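Local coordinates for protein serpin 2 (Anopheles gambiae, PDB 3PZF) that inhibits clip-domain serine proteases that activate phenoloxidases, thereby restraining melanization in the mosquito immune response, at residues V42-V48 / Q335-I339; P192-V196 / I341-G345; A213-E217 / V283-K287; G231-L235 / Y247-N252; P286-F290 / K391-F397. One frame throughout, in Å; residues are numbered along the deposited sequence.

Interaction 1: residues V42-V48 / Q335-I339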
# COMPACT_ATOMS: atom_id res chain seq x y z
N VAL A 42 1.67 -7.41 1.35
CA VAL A 42 0.79 -6.23 1.41
C VAL A 42 1.70 -4.99 1.40
O VAL A 42 2.76 -4.96 2.04
CB VAL A 42 -0.14 -6.26 2.66
CG1 VAL A 42 0.67 -6.21 3.95
CG2 VAL A 42 -1.17 -5.14 2.62
N LEU A 43 1.34 -4.00 0.59
CA LEU A 43 2.09 -2.76 0.58
C LEU A 43 1.15 -1.58 0.30
O LEU A 43 -0.06 -1.76 0.09
CB LEU A 43 3.20 -2.83 -0.49
CG LEU A 43 2.67 -2.85 -1.93
CD1 LEU A 43 3.62 -2.04 -2.85
CD2 LEU A 43 2.49 -4.26 -2.47
N SER A 44 1.68 -0.37 0.32
CA SER A 44 0.86 0.80 0.01
C SER A 44 1.45 1.52 -1.20
O SER A 44 2.40 2.29 -1.06
CB SER A 44 0.77 1.75 1.21
OG SER A 44 0.08 2.95 0.83
N PRO A 45 0.91 1.25 -2.40
CA PRO A 45 1.52 1.84 -3.59
C PRO A 45 1.40 3.35 -3.57
O PRO A 45 2.35 4.04 -3.93
CB PRO A 45 0.71 1.25 -4.76
CG PRO A 45 0.04 -0.02 -4.17
CD PRO A 45 -0.17 0.28 -2.71
N PHE A 46 0.27 3.86 -3.12
CA PHE A 46 0.13 5.33 -3.05
C PHE A 46 1.25 5.91 -2.14
O PHE A 46 1.86 6.93 -2.46
CB PHE A 46 -1.23 5.71 -2.49
CG PHE A 46 -1.34 7.17 -2.16
CD1 PHE A 46 -1.37 8.10 -3.18
CD2 PHE A 46 -1.41 7.61 -0.84
CE1 PHE A 46 -1.46 9.47 -2.90
CE2 PHE A 46 -1.53 8.98 -0.56
CZ PHE A 46 -1.53 9.90 -1.59
N SER A 47 1.55 5.24 -1.02
CA SER A 47 2.58 5.77 -0.11
C SER A 47 3.93 5.75 -0.77
O SER A 47 4.76 6.61 -0.51
CB SER A 47 2.61 4.94 1.19
OG SER A 47 1.42 5.19 1.94
N VAL A 48 4.18 4.77 -1.63
CA VAL A 48 5.45 4.75 -2.35
C VAL A 48 5.56 6.01 -3.21
O VAL A 48 6.63 6.60 -3.30
CB VAL A 48 5.62 3.50 -3.22
CG1 VAL A 48 6.94 3.56 -4.01
CG2 VAL A 48 5.62 2.24 -2.35
N GLN A 335 9.56 0.21 3.71
CA GLN A 335 8.13 0.37 3.91
C GLN A 335 7.60 -0.86 4.63
O GLN A 335 8.02 -1.99 4.33
CB GLN A 335 7.38 0.51 2.57
CG GLN A 335 5.88 0.60 2.78
CD GLN A 335 5.09 0.92 1.50
OE1 GLN A 335 4.62 2.05 1.29
NE2 GLN A 335 4.87 -0.10 0.68
N LYS A 336 6.70 -0.67 5.58
CA LYS A 336 6.04 -1.83 6.19
C LYS A 336 4.56 -1.54 6.35
O LYS A 336 4.14 -0.41 6.57
CB LYS A 336 6.64 -2.15 7.56
CG LYS A 336 6.09 -3.46 8.19
CD LYS A 336 7.04 -3.92 9.38
CE LYS A 336 6.70 -5.34 9.85
NZ LYS A 336 7.71 -5.89 10.88
N ALA A 337 3.75 -2.60 6.20
CA ALA A 337 2.29 -2.49 6.29
C ALA A 337 1.74 -3.75 6.94
O ALA A 337 2.24 -4.83 6.65
CB ALA A 337 1.69 -2.36 4.90
N GLY A 338 0.73 -3.61 7.79
CA GLY A 338 0.02 -4.79 8.30
C GLY A 338 -1.40 -4.78 7.78
O GLY A 338 -1.95 -3.73 7.48
N ILE A 339 -2.03 -5.94 7.67
CA ILE A 339 -3.42 -5.98 7.20
C ILE A 339 -4.06 -7.16 7.92
O ILE A 339 -3.42 -8.18 8.14
CB ILE A 339 -3.52 -6.17 5.69
CG1 ILE A 339 -4.98 -6.04 5.19
CG2 ILE A 339 -2.88 -7.50 5.27
CD1 ILE A 339 -5.61 -4.60 5.34
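The end of strand 41-43 and the first turn of helix 45-58 lie against strand 335-339 without pairing with it. The backbones come nearest at Leu43 and Ala337, with 5.7 Å between their CA atoms, and side chains fill the gap. The arrangement corresponds to the serpin shutter, where the start of helix B sits behind the centre of sheet A. Val42 points toward the strand: its CG1 is 4.1 Å from Ala337 CB and its CG2 3.9 Å from Ile339 CG2. Gln335, buried and extended, is the principal filler, reaching Leu43, Ser44, Ser47 and Val48 from the sheet side. The helix start is organised internally: Ser44 is the N-cap, its hydroxyl is also hydrogen-bonded to Leu387 O, and the backbone closes the turn from Val48 N to Ser44 O. Ser44 OG accepts from Ser47 N at 3.3 Å and from Ser47 OG at 2.8 Å.

Interaction 2: residues P192-V196 / I341-G345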
# COMPACT_ATOMS: atom_id res chain seq x y z
N PRO A 192 -21.09 -6.79 7.68
CA PRO A 192 -20.18 -7.73 8.36
C PRO A 192 -20.63 -9.17 8.12
O PRO A 192 -21.82 -9.41 7.89
CB PRO A 192 -20.35 -7.38 9.84
CG PRO A 192 -21.70 -6.69 9.93
CD PRO A 192 -21.87 -5.96 8.62
N PHE A 193 -19.68 -10.11 8.17
CA PHE A 193 -20.02 -11.54 8.11
C PHE A 193 -20.58 -12.07 9.41
O PHE A 193 -20.15 -11.66 10.49
CB PHE A 193 -18.76 -12.34 7.79
CG PHE A 193 -18.20 -12.04 6.42
CD1 PHE A 193 -18.44 -12.91 5.36
CD2 PHE A 193 -17.46 -10.90 6.19
CE1 PHE A 193 -17.92 -12.67 4.12
CE2 PHE A 193 -16.93 -10.64 4.94
CZ PHE A 193 -17.18 -11.53 3.88
N PRO A 194 -21.51 -13.04 9.33
CA PRO A 194 -21.90 -13.75 10.54
C PRO A 194 -20.66 -14.41 11.15
O PRO A 194 -19.77 -14.83 10.41
CB PRO A 194 -22.86 -14.83 10.04
CG PRO A 194 -23.29 -14.39 8.69
CD PRO A 194 -22.19 -13.56 8.12
N GLU A 195 -20.57 -14.46 12.48
CA GLU A 195 -19.44 -15.13 13.12
C GLU A 195 -19.78 -16.61 13.34
O GLU A 195 -20.80 -16.92 13.95
CB GLU A 195 -19.12 -14.45 14.46
CG GLU A 195 -18.47 -13.07 14.31
CD GLU A 195 -18.38 -12.29 15.62
OE1 GLU A 195 -17.51 -11.41 15.73
OE2 GLU A 195 -19.20 -12.55 16.54
N VAL A 196 -18.92 -17.49 12.83
CA VAL A 196 -19.06 -18.93 13.01
C VAL A 196 -17.84 -19.45 13.75
O VAL A 196 -16.71 -19.17 13.34
CB VAL A 196 -19.18 -19.66 11.66
CG1 VAL A 196 -18.97 -21.16 11.82
CG2 VAL A 196 -20.55 -19.37 11.01
N ILE A 341 -8.11 -9.10 7.94
CA ILE A 341 -9.55 -9.09 7.73
C ILE A 341 -10.18 -10.19 8.59
O ILE A 341 -9.64 -11.31 8.72
CB ILE A 341 -10.03 -9.25 6.22
CG1 ILE A 341 -9.71 -10.65 5.66
CG2 ILE A 341 -9.43 -8.11 5.33
CD1 ILE A 341 -10.28 -10.92 4.26
N ASN A 342 -11.30 -9.85 9.21
CA ASN A 342 -12.16 -10.83 9.85
C ASN A 342 -13.65 -10.53 9.59
O ASN A 342 -13.98 -9.77 8.67
CB ASN A 342 -11.85 -10.92 11.36
CG ASN A 342 -12.23 -9.67 12.11
OD1 ASN A 342 -12.81 -8.74 11.57
ND2 ASN A 342 -11.94 -9.66 13.41
N GLU A 343 -14.56 -11.11 10.37
CA GLU A 343 -15.99 -10.94 10.11
C GLU A 343 -16.46 -9.49 10.22
O GLU A 343 -17.45 -9.12 9.63
CB GLU A 343 -16.80 -11.75 11.11
CG GLU A 343 -16.65 -13.26 10.92
CD GLU A 343 -15.45 -13.85 11.65
OE1 GLU A 343 -14.62 -13.11 12.25
OE2 GLU A 343 -15.35 -15.08 11.63
N LEU A 344 -15.78 -8.70 11.04
CA LEU A 344 -16.26 -7.37 11.32
C LEU A 344 -15.56 -6.31 10.49
O LEU A 344 -16.08 -5.21 10.34
CB LEU A 344 -16.07 -7.03 12.80
CG LEU A 344 -16.75 -8.02 13.75
CD1 LEU A 344 -16.62 -7.51 15.18
CD2 LEU A 344 -18.22 -8.20 13.35
N GLY A 345 -14.38 -6.62 9.96
CA GLY A 345 -13.65 -5.63 9.17
C GLY A 345 -12.15 -5.81 9.28
O GLY A 345 -11.67 -6.92 9.20
O HOH W 1 -16.85 -16.95 10.61
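Two irregular chain segments can be held together by one backbone bond and one well-placed carboxylate, as residues 192-196 and 341-345 illustrate. At Pro192 the CA lies 3.3 Å from Glu343 O, and the ring's CB touches Leu344 CD2 at 4.2 Å. Phe193 follows with the direct hydrogen bond of the contact, Phe193 N to Glu343 O at 2.8 Å. The same carbonyl lies near the edge of the Phe193 ring, which is buried against Val283, Leu285 and Met216. The carbonyl O of Pro194 then packs on Glu343 CG at 3.5 Å, and Glu195 CG meets Glu343 CB at 3.8 Å. At Val196 a water takes over: it accepts from Val196 N at 3.1 Å and donates to Glu343 OE2 at 2.6 Å, an oxygen that also forms a salt bridge with Lys287. The opposing turn is shaped by Asn342, whose OD1 accepts from Leu344 N at 3.0 Å and Gly345 N at 3.1 Å, an Asx turn; Gly345 adopts backbone angles that call for glycine. Asn342 O is bound by Trp189 NE1. This is the serpin breach, the end of sheet A where strand 332-341 turns into the reactive-centre loop; Leu344 and Gly345 open the hinge required for peptidase binding.

Interaction 3: residues A213-E217 / V283-K287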
# COMPACT_ATOMS: atom_id res chain seq x y z
N ALA A 213 -7.46 -23.11 6.10
CA ALA A 213 -7.70 -21.75 6.51
C ALA A 213 -8.99 -21.64 7.32
O ALA A 213 -9.81 -22.54 7.27
CB ALA A 213 -7.78 -20.83 5.27
N GLN A 214 -9.17 -20.53 8.03
CA GLN A 214 -10.43 -20.26 8.72
C GLN A 214 -11.25 -19.33 7.86
O GLN A 214 -10.76 -18.28 7.49
CB GLN A 214 -10.18 -19.55 10.05
CG GLN A 214 -9.40 -20.38 11.04
CD GLN A 214 -9.52 -19.80 12.43
OE1 GLN A 214 -10.56 -19.92 13.07
NE2 GLN A 214 -8.47 -19.14 12.88
N TYR A 215 -12.50 -19.68 7.58
CA TYR A 215 -13.26 -18.92 6.59
C TYR A 215 -14.45 -18.19 7.20
O TYR A 215 -14.91 -18.52 8.29
CB TYR A 215 -13.75 -19.86 5.50
CG TYR A 215 -12.68 -20.34 4.53
CD1 TYR A 215 -12.47 -19.69 3.30
CD2 TYR A 215 -11.89 -21.47 4.83
CE1 TYR A 215 -11.52 -20.13 2.39
CE2 TYR A 215 -10.93 -21.93 3.94
CZ TYR A 215 -10.77 -21.28 2.72
OH TYR A 215 -9.81 -21.73 1.84
N MET A 216 -14.94 -17.18 6.49
CA MET A 216 -16.17 -16.49 6.86
C MET A 216 -17.02 -16.42 5.60
O MET A 216 -16.48 -16.39 4.50
CB MET A 216 -15.88 -15.08 7.36
CG MET A 216 -14.95 -14.30 6.49
SD MET A 216 -14.45 -12.80 7.39
CE MET A 216 -13.54 -11.99 6.10
N GLU A 217 -18.34 -16.48 5.76
CA GLU A 217 -19.28 -16.63 4.63
C GLU A 217 -20.48 -15.76 4.87
O GLU A 217 -20.98 -15.70 6.00
CB GLU A 217 -19.77 -18.09 4.54
CG GLU A 217 -18.64 -19.09 4.42
CD GLU A 217 -19.13 -20.53 4.50
OE1 GLU A 217 -20.14 -20.88 3.84
OE2 GLU A 217 -18.50 -21.30 5.25
N VAL A 283 -20.43 -14.99 -0.60
CA VAL A 283 -19.02 -14.68 -0.48
C VAL A 283 -18.40 -15.54 0.59
O VAL A 283 -18.89 -15.54 1.73
CB VAL A 283 -18.80 -13.20 -0.03
CG1 VAL A 283 -17.32 -12.91 0.23
CG2 VAL A 283 -19.37 -12.23 -1.08
N THR A 284 -17.36 -16.28 0.22
CA THR A 284 -16.53 -17.02 1.18
C THR A 284 -15.10 -16.49 1.07
O THR A 284 -14.53 -16.51 -0.04
CB THR A 284 -16.51 -18.54 0.86
OG1 THR A 284 -17.83 -19.07 0.93
CG2 THR A 284 -15.63 -19.31 1.90
N LEU A 285 -14.53 -16.05 2.19
CA LEU A 285 -13.18 -15.48 2.24
C LEU A 285 -12.43 -16.09 3.40
O LEU A 285 -13.03 -16.32 4.47
CB LEU A 285 -13.19 -13.98 2.47
CG LEU A 285 -13.68 -13.14 1.28
CD1 LEU A 285 -13.80 -11.71 1.77
CD2 LEU A 285 -12.66 -13.22 0.15
N PRO A 286 -11.14 -16.35 3.20
CA PRO A 286 -10.35 -16.82 4.34
C PRO A 286 -9.95 -15.62 5.18
O PRO A 286 -9.63 -14.56 4.61
CB PRO A 286 -9.11 -17.44 3.68
CG PRO A 286 -8.95 -16.68 2.38
CD PRO A 286 -10.37 -16.34 1.94
N LYS A 287 -9.97 -15.76 6.49
CA LYS A 287 -9.50 -14.69 7.35
C LYS A 287 -7.97 -14.67 7.31
O LYS A 287 -7.33 -15.71 7.11
CB LYS A 287 -10.02 -14.89 8.78
CG LYS A 287 -11.55 -14.72 8.85
CD LYS A 287 -12.10 -14.79 10.26
CE LYS A 287 -12.28 -16.24 10.72
NZ LYS A 287 -12.85 -16.35 12.10
O HOH W 2 -7.29 -18.37 7.78
O HOH W 3 -14.17 -18.79 11.13
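Strands 283-286 and 213-217 run antiparallel, their axes approaching to 4.7 Å, as neighbours in what serpin nomenclature calls sheet C. Val283 begins the run with its carbonyl O, 3.1 Å from Glu217 CA in a CA-H...O contact. Thr284 opposes Glu217 in a non-hydrogen-bonded pair and lays CG2 against Tyr215 CD1 at 3.5 Å. Leu285 forms the hydrogen-bonded pair with Met216: Leu285 N to Met216 O is 3.0 Å, and Met216 N to Leu285 O is 2.9 Å. Pro286 has no amide hydrogen, yet its non-hydrogen-bonded place opposite Tyr215 asks for none across this pair; its CB sits over the Tyr215 ring, 4.2 Å from the centroid, a CH-pi contact. Lys287 N resumes the bonding with Gln214 O at 2.8 Å. Its side chain packs CG on Met216 SD at 3.8 Å and carries NZ to Glu343, while a water links NZ to Tyr215 O. Backbone bonding thus continues past a proline, and a lysine ammonium in a buried setting is offset by a carboxylate from the breach.

Interaction 4: residues G231-L235 / Y247-N252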
# COMPACT_ATOMS: atom_id res chain seq x y z
N GLY A 231 -9.85 -13.07 -16.62
CA GLY A 231 -9.90 -14.46 -16.19
C GLY A 231 -10.04 -14.58 -14.68
O GLY A 231 -9.43 -15.45 -14.06
N ALA A 232 -10.88 -13.74 -14.09
CA ALA A 232 -10.98 -13.68 -12.63
C ALA A 232 -12.29 -13.07 -12.19
O ALA A 232 -12.84 -12.20 -12.89
CB ALA A 232 -9.82 -12.80 -12.07
N GLN A 233 -12.76 -13.47 -11.02
CA GLN A 233 -13.91 -12.82 -10.41
C GLN A 233 -13.43 -11.62 -9.65
O GLN A 233 -12.33 -11.63 -9.06
CB GLN A 233 -14.63 -13.77 -9.46
CG GLN A 233 -15.45 -14.87 -10.20
CD GLN A 233 -15.87 -15.95 -9.22
OE1 GLN A 233 -15.00 -16.65 -8.66
NE2 GLN A 233 -17.18 -16.07 -8.97
N ILE A 234 -14.21 -10.55 -9.68
CA ILE A 234 -13.87 -9.39 -8.88
C ILE A 234 -15.02 -9.05 -7.96
O ILE A 234 -16.17 -9.05 -8.37
CB ILE A 234 -13.52 -8.20 -9.79
CG1 ILE A 234 -12.42 -8.62 -10.78
CG2 ILE A 234 -13.07 -7.05 -8.95
CD1 ILE A 234 -12.00 -7.53 -11.77
N LEU A 235 -14.70 -8.71 -6.71
CA LEU A 235 -15.71 -8.43 -5.68
C LEU A 235 -15.34 -7.17 -4.90
O LEU A 235 -14.17 -6.97 -4.59
CB LEU A 235 -15.80 -9.62 -4.70
CG LEU A 235 -16.65 -9.41 -3.44
CD1 LEU A 235 -18.17 -9.52 -3.75
CD2 LEU A 235 -16.30 -10.45 -2.37
N TYR A 247 -11.26 -4.40 -2.60
CA TYR A 247 -11.58 -5.21 -3.77
C TYR A 247 -10.78 -6.50 -3.76
O TYR A 247 -9.64 -6.52 -3.28
CB TYR A 247 -11.23 -4.45 -5.05
CG TYR A 247 -12.23 -3.41 -5.48
CD1 TYR A 247 -12.15 -2.10 -5.00
CD2 TYR A 247 -13.25 -3.72 -6.40
CE1 TYR A 247 -13.08 -1.12 -5.42
CE2 TYR A 247 -14.16 -2.74 -6.83
CZ TYR A 247 -14.07 -1.45 -6.33
OH TYR A 247 -14.99 -0.50 -6.80
N PHE A 248 -11.40 -7.59 -4.24
CA PHE A 248 -10.74 -8.90 -4.31
C PHE A 248 -10.76 -9.34 -5.76
O PHE A 248 -11.82 -9.28 -6.39
CB PHE A 248 -11.51 -9.94 -3.47
CG PHE A 248 -11.62 -9.57 -2.01
CD1 PHE A 248 -10.72 -10.08 -1.08
CD2 PHE A 248 -12.57 -8.65 -1.57
CE1 PHE A 248 -10.80 -9.71 0.25
CE2 PHE A 248 -12.65 -8.28 -0.23
CZ PHE A 248 -11.77 -8.83 0.68
N ILE A 249 -9.63 -9.78 -6.28
CA ILE A 249 -9.58 -10.36 -7.63
C ILE A 249 -9.15 -11.82 -7.49
O ILE A 249 -8.01 -12.09 -7.12
CB ILE A 249 -8.59 -9.62 -8.53
CG1 ILE A 249 -9.03 -8.14 -8.67
CG2 ILE A 249 -8.48 -10.31 -9.90
CD1 ILE A 249 -7.98 -7.23 -9.39
N LEU A 250 -10.09 -12.72 -7.80
CA LEU A 250 -9.91 -14.16 -7.57
C LEU A 250 -9.82 -14.83 -8.93
O LEU A 250 -10.83 -14.92 -9.65
CB LEU A 250 -11.10 -14.71 -6.79
CG LEU A 250 -11.16 -16.25 -6.59
CD1 LEU A 250 -10.03 -16.73 -5.67
CD2 LEU A 250 -12.51 -16.64 -6.02
N PRO A 251 -8.62 -15.29 -9.31
CA PRO A 251 -8.43 -15.92 -10.63
C PRO A 251 -9.39 -17.11 -10.78
O PRO A 251 -9.59 -17.83 -9.81
CB PRO A 251 -6.98 -16.43 -10.57
CG PRO A 251 -6.29 -15.48 -9.60
CD PRO A 251 -7.35 -15.16 -8.56
N ASN A 252 -10.03 -17.26 -11.93
CA ASN A 252 -10.81 -18.45 -12.18
C ASN A 252 -9.90 -19.66 -11.99
O ASN A 252 -8.67 -19.54 -12.04
CB ASN A 252 -11.35 -18.43 -13.62
CG ASN A 252 -12.26 -17.23 -13.89
OD1 ASN A 252 -12.92 -16.67 -12.99
ND2 ASN A 252 -12.33 -16.86 -15.16
O HOH W 4 -12.82 -17.05 -10.02
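How a hairpin settles its backbone polar groups is plain in residues 231-235 and 247-252, whose strand axes approach to 4.3 Å at 163°. Two hydrogen-bonded pairs do most of the work. Gln233 N gives to Leu250 O at 2.8 Å and Leu250 N returns to Gln233 O at 2.8 Å; Leu235 N gives to Phe248 O at 3.0 Å and Phe248 N to Leu235 O at 2.9 Å. Beyond Pro251, Asn252 N adds a bond to Gly231 O at 2.9 Å, an acceptor that also serves Asn255 ND2. In the non-hydrogen-bonded pairs the backbone turns outward: Ile234 bonds with Asp225 and Ile249 with Ile375, so both flanks are occupied by further strands. The side chains add further bonds. Gln233 NE2 reaches Tyr224 OH and Ile367 O, while a water donates to Gln233 OE1 at 2.6 Å and to Leu250 O at 2.9 Å; Asn252 OD1 accepts from Asn226 ND2. Ala232, Ile234 and Ile249 occupy one face, beneath helices 257-263 and 266-274; Leu235, Phe248 and Leu250 meet Phe368 on the other. Gly231, at positive phi, forms with Ala232 a G1 beta bulge facing Ser227, which starts strand 232-238 where it turns back from strand 211-227. Hairpin 232-238/244-251 belongs to sheet B of the serpin fold, the sheet forming its hydrophobic heart.

Interaction 5: residues P286-F290 / K391-F397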
# COMPACT_ATOMS: atom_id res chain seq x y z
N PRO A 286 -11.14 -16.35 3.20
CA PRO A 286 -10.35 -16.82 4.34
C PRO A 286 -9.95 -15.62 5.18
O PRO A 286 -9.63 -14.56 4.61
CB PRO A 286 -9.11 -17.44 3.68
CG PRO A 286 -8.95 -16.68 2.38
CD PRO A 286 -10.37 -16.34 1.94
N LYS A 287 -9.97 -15.76 6.49
CA LYS A 287 -9.50 -14.69 7.35
C LYS A 287 -7.97 -14.67 7.31
O LYS A 287 -7.33 -15.71 7.11
CB LYS A 287 -10.02 -14.89 8.78
CG LYS A 287 -11.55 -14.72 8.85
CD LYS A 287 -12.10 -14.79 10.26
CE LYS A 287 -12.28 -16.24 10.72
NZ LYS A 287 -12.85 -16.35 12.10
N PHE A 288 -7.38 -13.48 7.46
CA PHE A 288 -5.92 -13.39 7.51
C PHE A 288 -5.47 -12.20 8.31
O PHE A 288 -6.16 -11.18 8.41
CB PHE A 288 -5.29 -13.39 6.10
CG PHE A 288 -5.84 -12.32 5.16
CD1 PHE A 288 -6.79 -12.63 4.18
CD2 PHE A 288 -5.37 -11.01 5.25
CE1 PHE A 288 -7.27 -11.64 3.28
CE2 PHE A 288 -5.86 -10.01 4.37
CZ PHE A 288 -6.82 -10.33 3.39
N LYS A 289 -4.29 -12.36 8.90
CA LYS A 289 -3.62 -11.29 9.62
C LYS A 289 -2.12 -11.45 9.40
O LYS A 289 -1.53 -12.46 9.79
CB LYS A 289 -3.94 -11.40 11.11
CG LYS A 289 -3.18 -10.39 11.98
CD LYS A 289 -3.59 -10.50 13.42
CE LYS A 289 -3.01 -9.35 14.24
NZ LYS A 289 -3.44 -9.40 15.67
N PHE A 290 -1.49 -10.45 8.79
CA PHE A 290 -0.05 -10.55 8.54
C PHE A 290 0.54 -9.17 8.27
O PHE A 290 -0.18 -8.17 8.14
CB PHE A 290 0.25 -11.48 7.34
CG PHE A 290 -0.14 -10.90 5.97
CD1 PHE A 290 0.80 -10.27 5.14
CD2 PHE A 290 -1.44 -11.05 5.49
CE1 PHE A 290 0.43 -9.77 3.88
CE2 PHE A 290 -1.82 -10.54 4.25
CZ PHE A 290 -0.89 -9.91 3.43
N LYS A 391 -1.49 -9.68 -1.93
CA LYS A 391 -2.02 -10.94 -2.39
C LYS A 391 -1.93 -11.94 -1.26
O LYS A 391 -1.14 -11.79 -0.34
CB LYS A 391 -1.26 -11.44 -3.61
CG LYS A 391 0.22 -11.64 -3.34
CD LYS A 391 0.87 -12.42 -4.45
CE LYS A 391 2.34 -12.69 -4.08
NZ LYS A 391 3.01 -13.62 -5.02
N ILE A 392 -2.81 -12.93 -1.34
CA ILE A 392 -2.83 -14.00 -0.35
C ILE A 392 -2.36 -15.26 -1.06
O ILE A 392 -2.98 -15.68 -2.02
CB ILE A 392 -4.26 -14.19 0.16
CG1 ILE A 392 -4.70 -12.95 0.95
CG2 ILE A 392 -4.39 -15.45 1.04
CD1 ILE A 392 -3.75 -12.60 2.13
N GLU A 393 -1.25 -15.83 -0.60
CA GLU A 393 -0.80 -17.13 -1.08
C GLU A 393 -1.08 -18.25 -0.05
O GLU A 393 -1.19 -19.43 -0.41
CB GLU A 393 0.71 -17.06 -1.33
CG GLU A 393 1.14 -16.15 -2.45
CD GLU A 393 0.96 -16.76 -3.83
OE1 GLU A 393 0.34 -17.86 -3.95
OE2 GLU A 393 1.44 -16.13 -4.80
N ASN A 394 -1.21 -17.87 1.21
CA ASN A 394 -1.39 -18.84 2.31
C ASN A 394 -1.95 -18.09 3.52
O ASN A 394 -1.18 -17.54 4.33
CB ASN A 394 -0.03 -19.45 2.69
CG ASN A 394 -0.12 -20.46 3.86
OD1 ASN A 394 -1.19 -20.77 4.37
ND2 ASN A 394 1.03 -20.95 4.30
N PRO A 395 -3.28 -18.00 3.60
CA PRO A 395 -3.86 -17.12 4.61
C PRO A 395 -3.72 -17.69 6.00
O PRO A 395 -4.19 -18.80 6.27
CB PRO A 395 -5.32 -17.00 4.22
CG PRO A 395 -5.62 -18.32 3.48
CD PRO A 395 -4.31 -18.63 2.75
N VAL A 396 -3.08 -16.93 6.88
CA VAL A 396 -2.92 -17.35 8.25
C VAL A 396 -3.59 -16.29 9.10
O VAL A 396 -3.40 -15.09 8.88
CB VAL A 396 -1.44 -17.50 8.67
CG1 VAL A 396 -1.35 -17.72 10.18
CG2 VAL A 396 -0.77 -18.65 7.92
N PHE A 397 -4.40 -16.73 10.05
CA PHE A 397 -5.04 -15.83 10.99
C PHE A 397 -4.63 -16.26 12.40
O PHE A 397 -3.70 -15.68 12.95
CB PHE A 397 -6.56 -15.85 10.82
CG PHE A 397 -7.28 -14.80 11.63
CD1 PHE A 397 -7.37 -13.49 11.18
CD2 PHE A 397 -7.91 -15.14 12.83
CE1 PHE A 397 -8.03 -12.53 11.92
CE2 PHE A 397 -8.58 -14.18 13.57
CZ PHE A 397 -8.64 -12.87 13.12
OXT PHE A 397 -5.15 -17.19 13.02
O HOH W 5 -1.54 -14.16 11.97
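Ile392 covers one face of the Phe288 ring, its CD1 3.6 Å from the centroid and 9° off the normal, a nearly centred CH-pi contact. The same methyl lies 3.5 Å from Phe290 CE2, so one isoleucine fills the space against both aromatic side chains. Pro395 continues the packing, with its CG 3.6 Å from Pro286 CB and its CB 4.1 Å from Phe288 CB. In serpin terms, the C-terminal tail leaving sheet B at strand 386-392 here crosses the point where strand 277-295 passes from sheet C into sheet A; Phe374 and Phe376 line the interior beside Phe288 and Ile392. Past Pro395 the tail bonds to the strand backbone: Lys289 N donates to Val396 O at 2.9 Å, and Phe288 CA approaches that same oxygen at 3.3 Å. The terminal Phe397 rests on Lys287, whose CB is 4.3 Å from the ring centroid and off-centre. A water donates to Lys289 O and to Phe397 O, each at 2.8 Å.

Strand 277-295 ties much of this set together. Interactions 3 and 5 share its Pro286 and Lys287, with centres 10 Å apart, and Ala213 CB meets Pro395 CG at 3.8 Å. Interaction 2 joins both through the salt bridge from Lys287 NZ to Glu343 OE2, 2.8 Å, connecting the breach and the start of the hinge to sheet C. Interaction 1 adjoins interaction 5 where Ile339 N lies 2.9 Å from Phe290 O, a probable hydrogen bond; its centre is about 23 Å from that of interaction 2, shutter and breach being separate places along strand 332-341. Interaction 4 meets interaction 3 through Leu285 CD1 and Phe248 CZ, 3.7 Å apart.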